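Local coordinates for protein aminodeoxyfutalosine deaminase (Deinococcus radiodurans, PDB 2IMR) that catalyses the zinc-dependent deamination of aminodeoxyfutalosine to futalosine in menaquinone biosynthesis and, less readily, deaminates adenosine and related nucleosides, at residues V158-L163 with E196-L201; L206-S211 with E233-Q238; L40-V45 with A82-A87; A92-N97 with E410-E415; Q116-V121 with H330-G335. One frame throughout, in Å; residues are numbered along the deposited sequence.

How the contacts relate
Contacts 1, 2 and 5 belong to the amidohydrolase barrel, contact 3 to the small mixed sheet beside it, and contact 4 to the junction of the two. Along the chain, contact 3 closes first; contact 4 then ties residues 92-97 to the C-terminal segment 410-415, and contacts 5, 1 and 2 all fall within the span between. Contacts 1 and 2 touch, their centres about 12 Å apart, and follow one another through helix 184-199 and strand 206-212. Contacts 3 and 4 also touch, centres about 16 Å apart. Contacts 2 and 5, with centres about 28 Å apart, both approach the zinc site, whereas contacts 3 and 4 lie away from it.

Contact 1: residues V158-L163 with E196-L201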
# COMPACT_ATOMS: atom_id res chain seq x y z
N VAL A 158 11.92 -15.32 4.98
CA VAL A 158 11.43 -14.68 3.76
C VAL A 158 12.16 -13.34 3.63
O VAL A 158 12.60 -12.98 2.54
CB VAL A 158 9.90 -14.46 3.81
CG1 VAL A 158 9.47 -13.46 2.75
CG2 VAL A 158 9.21 -15.79 3.59
N MET A 159 12.31 -12.63 4.74
CA MET A 159 13.02 -11.35 4.70
C MET A 159 14.45 -11.60 4.21
O MET A 159 14.96 -10.85 3.38
CB MET A 159 13.07 -10.69 6.08
CG MET A 159 13.78 -9.33 6.08
SD MET A 159 12.88 -8.04 5.15
CE MET A 159 11.78 -7.39 6.45
N ASP A 160 15.09 -12.65 4.71
CA ASP A 160 16.45 -12.97 4.29
C ASP A 160 16.50 -13.12 2.77
O ASP A 160 17.39 -12.57 2.11
CB ASP A 160 16.94 -14.28 4.92
CG ASP A 160 17.18 -14.17 6.42
OD1 ASP A 160 17.51 -13.07 6.90
OD2 ASP A 160 17.05 -15.20 7.12
N ALA A 161 15.55 -13.86 2.22
CA ALA A 161 15.49 -14.10 0.78
C ALA A 161 15.17 -12.86 -0.05
O ALA A 161 15.85 -12.57 -1.04
CB ALA A 161 14.48 -15.20 0.47
N LEU A 162 14.13 -12.13 0.33
CA LEU A 162 13.73 -10.95 -0.43
C LEU A 162 14.75 -9.82 -0.37
O LEU A 162 14.97 -9.11 -1.36
CB LEU A 162 12.37 -10.44 0.06
CG LEU A 162 11.23 -11.46 -0.07
CD1 LEU A 162 9.92 -10.83 0.38
CD2 LEU A 162 11.11 -11.92 -1.52
N LEU A 163 15.38 -9.67 0.78
CA LEU A 163 16.37 -8.63 0.95
C LEU A 163 17.52 -8.83 -0.05
O LEU A 163 18.19 -7.87 -0.43
CB LEU A 163 16.88 -8.67 2.40
CG LEU A 163 17.28 -7.36 3.09
CD1 LEU A 163 16.28 -6.25 2.79
CD2 LEU A 163 17.36 -7.63 4.60
N GLU A 196 18.20 -4.84 13.37
CA GLU A 196 19.58 -4.37 13.39
C GLU A 196 20.44 -5.22 12.46
O GLU A 196 21.34 -4.71 11.79
CB GLU A 196 20.15 -4.40 14.81
CG GLU A 196 19.37 -3.55 15.79
CD GLU A 196 20.00 -3.51 17.17
OE1 GLU A 196 20.37 -4.59 17.69
OE2 GLU A 196 20.11 -2.40 17.74
N ARG A 197 20.15 -6.51 12.43
CA ARG A 197 20.89 -7.44 11.59
C ARG A 197 20.62 -7.13 10.11
O ARG A 197 21.56 -7.00 9.31
CB ARG A 197 20.46 -8.88 11.91
CG ARG A 197 21.38 -9.95 11.36
CD ARG A 197 20.80 -11.35 11.53
NE ARG A 197 19.67 -11.58 10.65
CZ ARG A 197 19.11 -12.77 10.41
NH1 ARG A 197 19.59 -13.85 11.00
NH2 ARG A 197 18.08 -12.87 9.59
N TRP A 198 19.35 -7.00 9.75
CA TRP A 198 18.97 -6.73 8.37
C TRP A 198 19.38 -5.34 7.87
O TRP A 198 19.66 -5.17 6.69
CB TRP A 198 17.46 -6.91 8.19
CG TRP A 198 17.00 -8.34 8.30
CD1 TRP A 198 17.64 -9.45 7.82
CD2 TRP A 198 15.79 -8.80 8.92
NE1 TRP A 198 16.90 -10.57 8.09
CE2 TRP A 198 15.76 -10.21 8.77
CE3 TRP A 198 14.73 -8.17 9.58
CZ2 TRP A 198 14.71 -11.00 9.26
CZ3 TRP A 198 13.68 -8.95 10.07
CH2 TRP A 198 13.68 -10.35 9.91
N ARG A 199 19.40 -4.36 8.77
CA ARG A 199 19.75 -3.00 8.39
C ARG A 199 21.14 -2.93 7.75
O ARG A 199 21.42 -2.04 6.95
CB ARG A 199 19.69 -2.07 9.62
CG ARG A 199 19.58 -0.59 9.27
CD ARG A 199 18.30 -0.32 8.49
NE ARG A 199 18.14 1.08 8.09
CZ ARG A 199 18.05 2.10 8.94
NH1 ARG A 199 18.10 1.90 10.25
NH2 ARG A 199 17.87 3.33 8.47
N ARG A 200 21.99 -3.89 8.10
CA ARG A 200 23.35 -3.94 7.56
C ARG A 200 23.36 -4.54 6.15
O ARG A 200 24.30 -4.30 5.38
CB ARG A 200 24.24 -4.80 8.46
CG ARG A 200 24.27 -4.36 9.91
CD ARG A 200 24.75 -5.48 10.81
NE ARG A 200 24.51 -5.17 12.22
CZ ARG A 200 24.16 -6.07 13.14
NH1 ARG A 200 24.01 -7.34 12.80
NH2 ARG A 200 23.96 -5.69 14.39
N LEU A 201 22.33 -5.30 5.82
CA LEU A 201 22.23 -5.95 4.52
C LEU A 201 21.46 -5.11 3.52
O LEU A 201 21.45 -5.38 2.32
CB LEU A 201 21.56 -7.32 4.67
CG LEU A 201 22.23 -8.23 5.70
CD1 LEU A 201 21.50 -9.56 5.76
CD2 LEU A 201 23.69 -8.44 5.31
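Met159 lies over one face of the Trp198 indole, its CG 3.5 Å from the centroid of the six-membered ring and close to the ring normal, a CH-pi contact. The chain bends at chi2 (67°), and SD stays 4.9 Å from that centroid in an oblique Met-aromatic contact. At the indole edge, nearly in the ring plane, Asp160 OD1 accepts a fairly straight hydrogen bond of 2.8 Å from Trp198 NE1. The helices joined here, 156-163 and 184-199, are neighbours on the outside of the amidohydrolase barrel, and Met159 also rests on Leu172 and Phe174 of strand 170-176 beneath. Phe174 meets the Trp198 ring edge to face. Asp160 OD1 has a second partner, forming a 2.8 Å salt bridge with Arg197 NH2; carboxylate and guanidinium planes are 42° apart. The one oxygen thus takes both the indole hydrogen bond and the ion pair. Leu163 CD2 approaches the indole obliquely and packs against Trp198 CB at 3.7 Å.

Contact 2: residues L206-S211 with E233-Q238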
# COMPACT_ATOMS: atom_id res chain seq x y z
N LEU A 206 16.29 -0.78 -2.02
CA LEU A 206 15.49 -1.76 -1.29
C LEU A 206 15.80 -1.59 0.19
O LEU A 206 16.82 -2.10 0.68
CB LEU A 206 15.84 -3.18 -1.74
CG LEU A 206 14.94 -4.32 -1.26
CD1 LEU A 206 13.51 -4.08 -1.72
CD2 LEU A 206 15.46 -5.65 -1.79
N ARG A 207 14.93 -0.89 0.90
CA ARG A 207 15.14 -0.61 2.31
C ARG A 207 14.27 -1.41 3.27
O ARG A 207 13.22 -1.94 2.91
CB ARG A 207 14.94 0.88 2.57
CG ARG A 207 13.54 1.33 2.25
CD ARG A 207 13.34 2.81 2.46
NE ARG A 207 11.94 3.15 2.28
CZ ARG A 207 11.44 4.38 2.38
NH1 ARG A 207 12.23 5.41 2.67
NH2 ARG A 207 10.14 4.57 2.21
N LEU A 208 14.74 -1.48 4.52
CA LEU A 208 14.04 -2.21 5.57
C LEU A 208 13.03 -1.29 6.25
O LEU A 208 13.31 -0.11 6.48
CB LEU A 208 15.04 -2.72 6.60
CG LEU A 208 14.46 -3.43 7.82
CD1 LEU A 208 13.77 -4.73 7.39
CD2 LEU A 208 15.57 -3.72 8.82
N GLY A 209 11.87 -1.84 6.58
CA GLY A 209 10.84 -1.07 7.25
C GLY A 209 10.25 -1.85 8.40
O GLY A 209 10.67 -2.96 8.70
N LEU A 210 9.26 -1.26 9.06
CA LEU A 210 8.63 -1.91 10.20
C LEU A 210 7.12 -1.81 10.07
O LEU A 210 6.58 -0.80 9.64
CB LEU A 210 9.09 -1.23 11.49
CG LEU A 210 8.82 -1.90 12.83
CD1 LEU A 210 9.39 -3.32 12.85
CD2 LEU A 210 9.47 -1.05 13.93
N SER A 211 6.43 -2.88 10.45
CA SER A 211 4.99 -2.84 10.35
C SER A 211 4.21 -3.37 11.54
O SER A 211 4.00 -4.58 11.66
CB SER A 211 4.52 -3.60 9.10
OG SER A 211 3.10 -3.64 9.06
N GLU A 233 15.42 5.69 14.15
CA GLU A 233 16.35 5.02 13.25
C GLU A 233 16.11 5.33 11.78
O GLU A 233 16.87 4.91 10.91
CB GLU A 233 16.29 3.51 13.45
CG GLU A 233 16.84 3.03 14.77
CD GLU A 233 18.31 3.38 14.93
OE1 GLU A 233 19.11 2.96 14.08
OE2 GLU A 233 18.65 4.08 15.91
N GLY A 234 15.04 6.06 11.49
CA GLY A 234 14.72 6.39 10.12
C GLY A 234 14.13 5.22 9.34
O GLY A 234 14.35 5.10 8.14
N LEU A 235 13.38 4.36 10.02
CA LEU A 235 12.76 3.21 9.36
C LEU A 235 11.32 3.53 8.98
O LEU A 235 10.53 3.96 9.82
CB LEU A 235 12.77 1.99 10.29
CG LEU A 235 14.11 1.32 10.60
CD1 LEU A 235 13.89 0.25 11.65
CD2 LEU A 235 14.71 0.73 9.33
N PRO A 236 10.95 3.32 7.70
CA PRO A 236 9.57 3.60 7.31
C PRO A 236 8.59 2.69 8.04
O PRO A 236 8.94 1.57 8.43
CB PRO A 236 9.59 3.37 5.79
CG PRO A 236 10.69 2.38 5.60
CD PRO A 236 11.75 2.88 6.55
N LEU A 237 7.38 3.18 8.25
CA LEU A 237 6.35 2.42 8.95
C LEU A 237 5.08 2.27 8.13
O LEU A 237 4.75 3.13 7.31
CB LEU A 237 5.95 3.14 10.25
CG LEU A 237 6.87 3.17 11.48
CD1 LEU A 237 6.39 4.27 12.42
CD2 LEU A 237 6.85 1.82 12.18
N GLN A 238 4.39 1.16 8.34
CA GLN A 238 3.09 0.90 7.71
C GLN A 238 2.26 0.19 8.77
O GLN A 238 2.71 -0.78 9.39
CB GLN A 238 3.21 0.03 6.45
CG GLN A 238 3.13 0.85 5.16
CD GLN A 238 2.90 0.00 3.91
OE1 GLN A 238 2.08 -0.92 3.92
NE2 GLN A 238 3.59 0.34 2.83
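One beta-alpha-beta step of the amidohydrolase barrel brings strand 206-212 against the segment that leaves helix 220-233 and enters strand 238-241, with Leu210 and Leu237 forming a single backbone bridge. Leu210 N donates to Pro236 O at 2.9 Å, and Gln238 N returns a bond of 3.2 Å to Leu210 O, so that both backbone polar groups of Leu210 are engaged. Farther along, Ser211 OG donates to Gln238 O at 2.9 Å from above the carbonyl plane; the hydroxyl is anti to its own backbone N (chi1 176°), beside the carbonyl carbon.

The Pro236 ring lies against one face of the Arg207 guanidinium, where CG is 3.6 Å from NE and offset toward the rim. Arg207 NE is bound to Thr171 OG1, which helps fix the rotation of this flat group. Leu235 CD2 comes to 3.3 Å from Leu208 O, and Leu237 CD2 packs on Leu210 CB at 3.8 Å. The Gln238 amide serves the metal site instead: its OE1 accepts a hydrogen bond from ND1 of the zinc ligand His99. Gln238 is therefore a second-shell residue, at the place where a barrel strand of a metallo-dependent hydrolase reaches its metal centre.

Contact 3: residues L40-V45 with A82-A87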
# COMPACT_ATOMS: atom_id res chain seq x y z
N LEU A 40 2.62 9.72 -33.13
CA LEU A 40 1.86 10.32 -32.04
C LEU A 40 0.98 9.28 -31.38
O LEU A 40 -0.04 8.87 -31.94
CB LEU A 40 1.00 11.47 -32.57
CG LEU A 40 -0.06 12.02 -31.60
CD1 LEU A 40 0.60 12.51 -30.32
CD2 LEU A 40 -0.82 13.15 -32.28
N LEU A 41 1.38 8.85 -30.19
CA LEU A 41 0.60 7.87 -29.45
C LEU A 41 -0.30 8.62 -28.50
O LEU A 41 0.17 9.39 -27.67
CB LEU A 41 1.53 6.94 -28.66
CG LEU A 41 2.78 6.43 -29.37
CD1 LEU A 41 3.37 5.29 -28.56
CD2 LEU A 41 2.46 5.97 -30.77
N THR A 42 -1.61 8.42 -28.63
CA THR A 42 -2.55 9.11 -27.75
C THR A 42 -3.15 8.18 -26.70
O THR A 42 -3.31 6.98 -26.93
CB THR A 42 -3.70 9.74 -28.56
OG1 THR A 42 -4.46 8.72 -29.20
CG2 THR A 42 -3.14 10.69 -29.61
N CYS A 43 -3.47 8.75 -25.54
CA CYS A 43 -4.05 7.98 -24.44
C CYS A 43 -5.08 8.82 -23.70
O CYS A 43 -5.24 10.01 -23.98
CB CYS A 43 -2.95 7.52 -23.48
SG CYS A 43 -1.90 8.83 -22.78
N ASP A 44 -5.77 8.21 -22.75
CA ASP A 44 -6.77 8.93 -21.98
C ASP A 44 -6.12 9.67 -20.83
O ASP A 44 -6.52 10.78 -20.49
CB ASP A 44 -7.84 7.97 -21.46
CG ASP A 44 -8.59 7.28 -22.57
OD1 ASP A 44 -8.92 7.95 -23.57
OD2 ASP A 44 -8.86 6.06 -22.46
N VAL A 45 -5.11 9.04 -20.24
CA VAL A 45 -4.38 9.65 -19.14
C VAL A 45 -2.89 9.41 -19.28
O VAL A 45 -2.44 8.27 -19.40
CB VAL A 45 -4.84 9.09 -17.77
CG1 VAL A 45 -3.96 9.66 -16.66
CG2 VAL A 45 -6.29 9.43 -17.52
N ALA A 82 3.05 13.61 -38.28
CA ALA A 82 3.14 12.43 -37.43
C ALA A 82 1.88 11.58 -37.53
O ALA A 82 0.76 12.10 -37.42
CB ALA A 82 3.38 12.85 -35.98
N ALA A 83 2.05 10.29 -37.75
CA ALA A 83 0.92 9.37 -37.85
C ALA A 83 0.42 9.14 -36.43
O ALA A 83 1.21 9.04 -35.50
CB ALA A 83 1.36 8.06 -38.48
N GLU A 84 -0.90 9.05 -36.26
CA GLU A 84 -1.46 8.82 -34.93
C GLU A 84 -1.73 7.36 -34.64
O GLU A 84 -2.02 6.56 -35.53
CB GLU A 84 -2.75 9.62 -34.74
CG GLU A 84 -2.51 11.08 -34.38
CD GLU A 84 -3.78 11.81 -33.99
OE1 GLU A 84 -4.44 11.38 -33.02
OE2 GLU A 84 -4.11 12.81 -34.66
N GLU A 85 -1.62 7.03 -33.36
CA GLU A 85 -1.84 5.68 -32.86
C GLU A 85 -2.60 5.79 -31.54
O GLU A 85 -2.18 6.51 -30.65
CB GLU A 85 -0.51 4.98 -32.58
CG GLU A 85 0.24 4.45 -33.78
CD GLU A 85 1.58 3.85 -33.37
OE1 GLU A 85 1.62 3.16 -32.34
OE2 GLU A 85 2.58 4.07 -34.08
N ARG A 86 -3.72 5.08 -31.42
CA ARG A 86 -4.48 5.06 -30.18
C ARG A 86 -3.72 4.10 -29.28
O ARG A 86 -3.66 2.90 -29.55
CB ARG A 86 -5.90 4.55 -30.44
CG ARG A 86 -6.63 4.06 -29.19
CD ARG A 86 -6.68 5.10 -28.08
NE ARG A 86 -7.44 4.60 -26.93
CZ ARG A 86 -7.65 5.28 -25.81
NH1 ARG A 86 -7.16 6.51 -25.67
NH2 ARG A 86 -8.35 4.74 -24.82
N ALA A 87 -3.12 4.61 -28.21
CA ALA A 87 -2.32 3.77 -27.33
C ALA A 87 -2.98 3.26 -26.05
O ALA A 87 -2.29 2.81 -25.13
CB ALA A 87 -1.02 4.49 -26.98
O HOH W 1 -6.70 8.34 -27.64
O HOH W 2 -5.58 9.10 -31.88
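Leu40 lies alongside Glu84, both side chains pointing the same way, with Leu40 CD2 3.4 Å from Glu84 CG so that the leucine packs on the aliphatic part of the glutamate. Leu41 and Glu85 run side by side in the same manner on the other face of the sheet, where Leu41 CB also meets Ala87 CB at 3.9 Å. The strands that carry these pairs, 38-43 and 83-86, run parallel, 83-86 being an outermost strand of the four-stranded mixed sheet in the small domain beside the barrel. Leu40 N donates to Ala83 O and Leu40 O accepts from Glu85 N; Thr42 N then bonds to Glu85 O at 2.8 Å, and Ala87 N to Thr42 O at 2.7 Å.

Two waters bridge the Thr42 hydroxyl to its neighbours, one accepting from Arg86 NH1, the other donating to Glu84 OE1. Where the strand pairing ends, Arg86 turns at chi2 (54°) and meets Asp44 in a salt bridge. Its NH2 donates to Asp44 OD2 at 2.8 Å along an almost straight line, in the guanidinium plane but from above the carboxylate plane, while the NH1 bond to OD1 is weak. An alanine in place of Asp44 would probably leave the Arg86 guanidinium without its charged mate and freer to turn.

Contact 4: residues A92-N97 with E410-E415; sequences APPPVN and EGFRWE
Ala92 is bonded at both ends of its backbone by segment 410-415, where the chain passing from the small beta domain into the amidohydrolase barrel meets the C-terminal region. Ala92 N donates to Phe412 O at 2.8 Å, on a lone pair in the carbonyl plane. Ala92 O accepts from Trp414 NE1 at 2.9 Å; this N-H approaches from well above the carbonyl plane and is bent (135°), for it also makes a weak bond to Pro93 O. Of a different kind is the cation-pi contact that the Trp414 indole makes with Arg365 of helix 365-374.

Apolar contacts flank these bonds. Phe412 CD2 lies 3.8 Å from Pro93 CA, and the edge of its ring faces Pro94 CD. A leucine in place of Trp414 would be likely to leave Ala92 O without its indole donor and to open a gap beside Pro95. That proline and the indole reach toward each other tip to tip, with Pro95 CD 3.6 Å from Trp414 CZ2.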
# COMPACT_ATOMS: atom_id res chain seq x y z
N ALA A 92 2.19 5.66 -18.76
CA ALA A 92 2.89 6.12 -17.57
C ALA A 92 3.90 5.08 -17.10
O ALA A 92 3.84 3.92 -17.52
CB ALA A 92 1.89 6.41 -16.45
N PRO A 93 4.84 5.47 -16.23
CA PRO A 93 5.82 4.51 -15.74
C PRO A 93 5.07 3.37 -15.06
O PRO A 93 3.90 3.54 -14.70
CB PRO A 93 6.64 5.34 -14.75
CG PRO A 93 6.56 6.72 -15.32
CD PRO A 93 5.11 6.83 -15.72
N PRO A 94 5.71 2.20 -14.90
CA PRO A 94 5.02 1.09 -14.25
C PRO A 94 4.60 1.52 -12.84
O PRO A 94 5.38 2.14 -12.12
CB PRO A 94 6.06 -0.02 -14.24
CG PRO A 94 7.36 0.73 -14.26
CD PRO A 94 7.09 1.83 -15.24
N PRO A 95 3.36 1.19 -12.44
CA PRO A 95 2.88 1.57 -11.11
C PRO A 95 3.55 0.84 -9.95
O PRO A 95 4.07 -0.27 -10.09
CB PRO A 95 1.39 1.27 -11.19
CG PRO A 95 1.36 0.04 -12.06
CD PRO A 95 2.35 0.40 -13.16
N VAL A 96 3.53 1.49 -8.79
CA VAL A 96 4.11 0.92 -7.59
C VAL A 96 3.00 0.21 -6.81
O VAL A 96 1.89 0.73 -6.68
CB VAL A 96 4.69 2.03 -6.68
CG1 VAL A 96 5.04 1.45 -5.31
CG2 VAL A 96 5.92 2.65 -7.34
N ASN A 97 3.30 -0.99 -6.32
CA ASN A 97 2.33 -1.73 -5.52
C ASN A 97 2.78 -1.39 -4.11
O ASN A 97 3.64 -2.07 -3.55
CB ASN A 97 2.45 -3.23 -5.75
CG ASN A 97 1.29 -3.99 -5.13
OD1 ASN A 97 0.70 -3.53 -4.15
ND2 ASN A 97 0.99 -5.16 -5.67
N GLU A 410 8.07 0.06 -23.97
CA GLU A 410 6.75 -0.53 -24.09
C GLU A 410 6.11 -0.63 -22.71
O GLU A 410 4.89 -0.69 -22.58
CB GLU A 410 6.84 -1.92 -24.73
CG GLU A 410 5.50 -2.49 -25.14
CD GLU A 410 5.62 -3.73 -26.00
OE1 GLU A 410 5.36 -4.84 -25.49
OE2 GLU A 410 5.99 -3.59 -27.18
N GLY A 411 6.95 -0.64 -21.67
CA GLY A 411 6.44 -0.72 -20.31
C GLY A 411 5.61 0.49 -19.91
O GLY A 411 4.87 0.43 -18.92
N PHE A 412 5.72 1.58 -20.66
CA PHE A 412 4.97 2.81 -20.37
C PHE A 412 3.56 2.74 -20.91
O PHE A 412 2.69 3.52 -20.53
CB PHE A 412 5.67 4.02 -20.98
CG PHE A 412 7.05 4.27 -20.44
CD1 PHE A 412 7.98 4.98 -21.19
CD2 PHE A 412 7.40 3.83 -19.17
CE1 PHE A 412 9.26 5.24 -20.69
CE2 PHE A 412 8.67 4.08 -18.66
CZ PHE A 412 9.60 4.79 -19.42
N ARG A 413 3.34 1.80 -21.83
CA ARG A 413 2.03 1.63 -22.45
C ARG A 413 1.30 0.51 -21.70
O ARG A 413 1.42 -0.67 -22.03
CB ARG A 413 2.24 1.29 -23.92
CG ARG A 413 1.03 1.37 -24.80
CD ARG A 413 1.45 1.44 -26.28
NE ARG A 413 0.31 1.22 -27.15
CZ ARG A 413 0.34 1.34 -28.47
NH1 ARG A 413 1.47 1.68 -29.09
NH2 ARG A 413 -0.76 1.11 -29.18
N TRP A 414 0.53 0.89 -20.68
CA TRP A 414 -0.19 -0.08 -19.85
C TRP A 414 -1.08 -1.10 -20.57
O TRP A 414 -1.22 -2.22 -20.09
CB TRP A 414 -1.02 0.67 -18.80
CG TRP A 414 -0.19 1.35 -17.75
CD1 TRP A 414 1.14 1.67 -17.83
CD2 TRP A 414 -0.65 1.85 -16.49
NE1 TRP A 414 1.53 2.33 -16.69
CE2 TRP A 414 0.46 2.45 -15.85
CE3 TRP A 414 -1.89 1.84 -15.83
CZ2 TRP A 414 0.36 3.04 -14.58
CZ3 TRP A 414 -1.98 2.43 -14.57
CH2 TRP A 414 -0.86 3.03 -13.96
N GLU A 415 -1.66 -0.72 -21.70
CA GLU A 415 -2.53 -1.65 -22.43
C GLU A 415 -1.80 -2.90 -22.92
O GLU A 415 -2.44 -3.88 -23.32
CB GLU A 415 -3.20 -0.96 -23.62
CG GLU A 415 -2.25 -0.71 -24.79
CD GLU A 415 -2.97 -0.39 -26.08
OE1 GLU A 415 -4.12 -0.84 -26.26
OE2 GLU A 415 -2.36 0.28 -26.94

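Contact 5: residues Q116-V121 with H330-G335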
# COMPACT_ATOMS: atom_id res chain seq x y z
N GLN A 116 -12.08 -14.52 8.23
CA GLN A 116 -12.72 -15.82 8.32
C GLN A 116 -14.13 -15.81 7.73
O GLN A 116 -14.60 -16.81 7.20
CB GLN A 116 -12.79 -16.27 9.78
CG GLN A 116 -11.44 -16.31 10.49
CD GLN A 116 -10.46 -17.24 9.80
OE1 GLN A 116 -10.78 -18.40 9.53
NE2 GLN A 116 -9.26 -16.74 9.53
N TRP A 117 -14.80 -14.66 7.82
CA TRP A 117 -16.16 -14.55 7.31
C TRP A 117 -16.22 -14.67 5.79
O TRP A 117 -17.29 -14.87 5.22
CB TRP A 117 -16.79 -13.22 7.76
CG TRP A 117 -16.80 -13.06 9.26
CD1 TRP A 117 -16.75 -14.06 10.19
CD2 TRP A 117 -16.87 -11.83 9.99
NE1 TRP A 117 -16.77 -13.52 11.46
CE2 TRP A 117 -16.84 -12.16 11.37
CE3 TRP A 117 -16.94 -10.48 9.62
CZ2 TRP A 117 -16.89 -11.19 12.37
CZ3 TRP A 117 -16.99 -9.51 10.63
CH2 TRP A 117 -16.96 -9.87 11.99
N ILE A 118 -15.07 -14.55 5.13
CA ILE A 118 -15.00 -14.69 3.68
C ILE A 118 -14.10 -15.89 3.39
O ILE A 118 -12.89 -15.74 3.17
CB ILE A 118 -14.41 -13.42 3.02
CG1 ILE A 118 -15.13 -12.17 3.54
CG2 ILE A 118 -14.56 -13.51 1.50
CD1 ILE A 118 -16.60 -12.08 3.17
N PRO A 119 -14.69 -17.09 3.38
CA PRO A 119 -14.00 -18.36 3.13
C PRO A 119 -12.98 -18.36 1.99
O PRO A 119 -11.85 -18.83 2.17
CB PRO A 119 -15.15 -19.33 2.86
CG PRO A 119 -16.23 -18.79 3.73
CD PRO A 119 -16.14 -17.31 3.46
N GLU A 120 -13.37 -17.84 0.84
CA GLU A 120 -12.49 -17.80 -0.32
C GLU A 120 -11.16 -17.12 -0.01
O GLU A 120 -10.11 -17.53 -0.51
CB GLU A 120 -13.18 -17.10 -1.50
CG GLU A 120 -12.39 -17.19 -2.80
CD GLU A 120 -13.21 -16.81 -4.03
OE1 GLU A 120 -14.22 -17.50 -4.30
OE2 GLU A 120 -12.85 -15.84 -4.72
N VAL A 121 -11.19 -16.08 0.82
CA VAL A 121 -9.96 -15.38 1.18
C VAL A 121 -9.05 -16.28 2.01
O VAL A 121 -7.85 -16.35 1.76
CB VAL A 121 -10.25 -14.10 1.98
CG1 VAL A 121 -8.94 -13.48 2.48
CG2 VAL A 121 -11.01 -13.11 1.09
N HIS A 330 -13.18 -4.53 -1.28
CA HIS A 330 -14.44 -5.02 -1.81
C HIS A 330 -14.67 -6.49 -1.46
O HIS A 330 -15.73 -6.85 -0.94
CB HIS A 330 -14.49 -4.83 -3.33
CG HIS A 330 -15.66 -5.50 -3.98
ND1 HIS A 330 -16.96 -5.13 -3.71
CD2 HIS A 330 -15.73 -6.55 -4.83
CE1 HIS A 330 -17.78 -5.93 -4.37
NE2 HIS A 330 -17.06 -6.80 -5.05
N HIS A 331 -13.68 -7.33 -1.72
CA HIS A 331 -13.83 -8.75 -1.43
C HIS A 331 -13.96 -9.07 0.06
O HIS A 331 -14.58 -10.07 0.43
CB HIS A 331 -12.66 -9.54 -2.03
CG HIS A 331 -12.66 -9.53 -3.53
ND1 HIS A 331 -13.74 -9.95 -4.28
CD2 HIS A 331 -11.72 -9.11 -4.41
CE1 HIS A 331 -13.46 -9.80 -5.56
NE2 HIS A 331 -12.25 -9.29 -5.67
N LEU A 332 -13.39 -8.23 0.91
CA LEU A 332 -13.48 -8.45 2.35
C LEU A 332 -14.67 -7.72 2.96
O LEU A 332 -14.84 -7.71 4.18
CB LEU A 332 -12.17 -8.03 3.03
CG LEU A 332 -11.04 -9.06 2.84
CD1 LEU A 332 -9.69 -8.47 3.23
CD2 LEU A 332 -11.35 -10.30 3.67
N GLU A 333 -15.50 -7.13 2.10
CA GLU A 333 -16.69 -6.40 2.52
C GLU A 333 -16.38 -5.40 3.63
O GLU A 333 -17.10 -5.32 4.63
CB GLU A 333 -17.77 -7.39 2.98
CG GLU A 333 -17.92 -8.57 2.03
CD GLU A 333 -19.10 -9.48 2.36
OE1 GLU A 333 -19.39 -9.69 3.56
OE2 GLU A 333 -19.72 -10.00 1.42
N CYS A 334 -15.32 -4.62 3.43
CA CYS A 334 -14.90 -3.63 4.42
C CYS A 334 -15.51 -2.26 4.24
O CYS A 334 -15.38 -1.41 5.11
CB CYS A 334 -13.39 -3.45 4.35
SG CYS A 334 -12.45 -4.90 4.75
N GLY A 335 -16.18 -2.05 3.12
CA GLY A 335 -16.73 -0.74 2.85
C GLY A 335 -15.81 -0.12 1.82
O GLY A 335 -14.91 -0.80 1.30
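Leu332 and Val121 make the buried half of this contact, their side chains crossing at about a right angle with Leu332 CD2 3.8 Å from Val121 CG2. The first torsion of Leu332 (chi1 -77°) sets CG anti to the carbonyl carbon, beside the backbone N. Phe115 touches both residues, as does helix 356-359, through Ala357 on Val121 and Ser358 on Leu332.

Ile118, just ahead of helix 119-125, carries the contact outward. Its CG2 branch lies 3.6 Å from His331 O, an apolar group against a carbonyl, while CG1 is 4.2 Å from Leu332 CD2. Toward solvent a single methyl, CD1 of Ile118, meets the exposed Glu333 chain, 3.7 Å from Glu333 OE1; that extended chain crosses the isoleucine obliquely. No hydrogen bond joins the two segments, and the imidazole of His331 turns to Glu360, bonding through NE2.

Glu333, with positive phi, is the C-prime residue of a Schellman motif that ends helix 326-331; its N bonds to His330 O at 3.1 Å. Leu332 also packs on Glu243, by similarity the proton donor, and its side chain lies about 8 Å from the zinc ion. The hydrophobic half thus borders the active site, in the loops and short helices that surround the metal centre of an amidohydrolase barrel.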